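Side-chain contact in Rna-directed RNA polymerase (PDB 3ZED), which probably copies the viral RNA genome from an RNA template, joining ribonucleotides from their triphosphates with release of diphosphate: residues P497-T501 and K502-D506. Residues are numbered along the deposited sequence; the frame is centred on the assembly and turned at random.
Sequences PNPMT and KEFMD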
# COMPACT_ATOMS: atom_id res chain seq x y z
N PRO B 497 -8.59 3.71 -26.93
CA PRO B 497 -7.46 4.14 -27.78
C PRO B 497 -6.16 3.48 -27.34
O PRO B 497 -5.94 3.26 -26.14
CB PRO B 497 -7.40 5.66 -27.56
CG PRO B 497 -8.03 5.87 -26.21
CD PRO B 497 -9.11 4.84 -26.13
N ASN B 498 -5.30 3.14 -28.31
CA ASN B 498 -4.03 2.49 -28.05
C ASN B 498 -3.19 3.35 -27.08
O ASN B 498 -3.08 4.55 -27.28
CB ASN B 498 -3.27 2.23 -29.35
CG ASN B 498 -1.99 1.48 -29.15
OD1 ASN B 498 -0.98 2.06 -28.71
ND2 ASN B 498 -2.02 0.18 -29.38
N PRO B 499 -2.59 2.74 -26.03
CA PRO B 499 -1.81 3.53 -25.06
C PRO B 499 -0.69 4.41 -25.64
O PRO B 499 -0.30 5.36 -24.97
CB PRO B 499 -1.25 2.45 -24.12
CG PRO B 499 -2.30 1.41 -24.12
CD PRO B 499 -2.69 1.33 -25.59
N MET B 500 -0.21 4.14 -26.88
CA MET B 500 0.89 4.92 -27.49
C MET B 500 0.40 6.15 -28.28
O MET B 500 1.23 6.89 -28.83
CB MET B 500 1.75 4.06 -28.43
CG MET B 500 2.50 2.91 -27.76
SD MET B 500 3.29 3.22 -26.15
CE MET B 500 4.48 4.48 -26.56
N THR B 501 -0.92 6.34 -28.38
CA THR B 501 -1.52 7.43 -29.15
C THR B 501 -1.78 8.66 -28.28
O THR B 501 -1.87 8.55 -27.05
CB THR B 501 -2.83 6.93 -29.81
OG1 THR B 501 -3.80 6.65 -28.80
CG2 THR B 501 -2.62 5.71 -30.69
N LYS B 502 -1.94 9.84 -28.92
CA LYS B 502 -2.26 11.11 -28.28
C LYS B 502 -3.59 11.00 -27.55
O LYS B 502 -3.72 11.52 -26.44
CB LYS B 502 -2.31 12.24 -29.32
CG LYS B 502 -2.40 13.64 -28.72
CD LYS B 502 -3.19 14.59 -29.62
CE LYS B 502 -3.75 15.78 -28.87
NZ LYS B 502 -2.69 16.66 -28.32
N GLU B 503 -4.57 10.29 -28.16
CA GLU B 503 -5.92 10.03 -27.64
C GLU B 503 -5.88 9.39 -26.26
O GLU B 503 -6.73 9.71 -25.43
CB GLU B 503 -6.74 9.14 -28.60
CG GLU B 503 -7.15 9.82 -29.90
CD GLU B 503 -6.08 9.94 -30.97
OE1 GLU B 503 -5.22 9.03 -31.08
OE2 GLU B 503 -6.09 10.97 -31.69
N PHE B 504 -4.91 8.49 -26.02
CA PHE B 504 -4.76 7.85 -24.71
C PHE B 504 -4.09 8.83 -23.74
O PHE B 504 -4.53 8.95 -22.60
CB PHE B 504 -3.96 6.55 -24.78
CG PHE B 504 -3.90 5.78 -23.48
CD1 PHE B 504 -2.90 6.03 -22.54
CD2 PHE B 504 -4.82 4.77 -23.20
CE1 PHE B 504 -2.83 5.30 -21.35
CE2 PHE B 504 -4.76 4.05 -22.00
CZ PHE B 504 -3.78 4.34 -21.07
N MET B 505 -3.02 9.54 -24.20
CA MET B 505 -2.29 10.49 -23.37
C MET B 505 -3.18 11.65 -22.97
O MET B 505 -2.96 12.21 -21.90
CB MET B 505 -1.00 10.97 -24.04
CG MET B 505 0.12 9.93 -24.02
SD MET B 505 0.25 8.86 -22.55
CE MET B 505 0.80 10.08 -21.29
N ASP B 506 -4.23 11.96 -23.77
CA ASP B 506 -5.21 13.00 -23.49
C ASP B 506 -6.05 12.68 -22.25
O ASP B 506 -6.66 13.59 -21.69
CB ASP B 506 -6.13 13.19 -24.71
CG ASP B 506 -5.56 14.03 -25.84
OD1 ASP B 506 -4.42 14.55 -25.69
OD2 ASP B 506 -6.25 14.17 -26.88
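Pro499 and Phe504 touch where a tight turn runs into the short helix 502-505. The apolar part comes first. Pro499 CA sits over one face of the Phe504 ring, 3.8 Å from its centroid, in a CH-pi contact displaced toward the rim. With chi1 at -174°, the Phe504 ring points away from its own backbone N and lies back under the turn. Pro499 CG adds a looser contact to Phe504 CE2 at 4.2 Å. Pro497 lies against the start of the helix, with its CB 3.7 Å from Glu503 CB.

Hydrogen bonds shape the turn. Asn498 to Thr501 form a type I beta turn. Asn498 O accepts twice from Thr501, from N at 3.0 Å and from OG1 at 2.7 Å. The OG1 bond lies in the carbonyl plane. It is reached because chi1 of 67° sets OG1 between the backbone N and the carbonyl carbon. Asn498 OD1 takes the N-H of Met500 at 2.9 Å, closing an Asx turn. Asn498 ND2 is held outside the turn by Tyr399 and Asp395.

Thr501 is the N-cap residue. Its O accepts from Met505 N at 3.2 Å, with a nearly straight N-H, and more weakly from Phe504 N. Glu503 OE1 comes within 3.4 Å of Thr501 CB, a packing contact. The exposed Lys502 and Asp506 make a long salt bridge, NZ to OD1.

Beyond the turn, Phe504 meets the rings of Trp491 and Phe515, and Pro499 rests on Ile392 of strand 389-394. The link between helix 476-493 and strand 515-521 thus packs against the four-stranded antiparallel sheet of the palm. The chemistry implies a turn held by both the main-chain and side-chain oxygens of Asn498, with a buried aromatic ring beneath it and charged groups toward solvent.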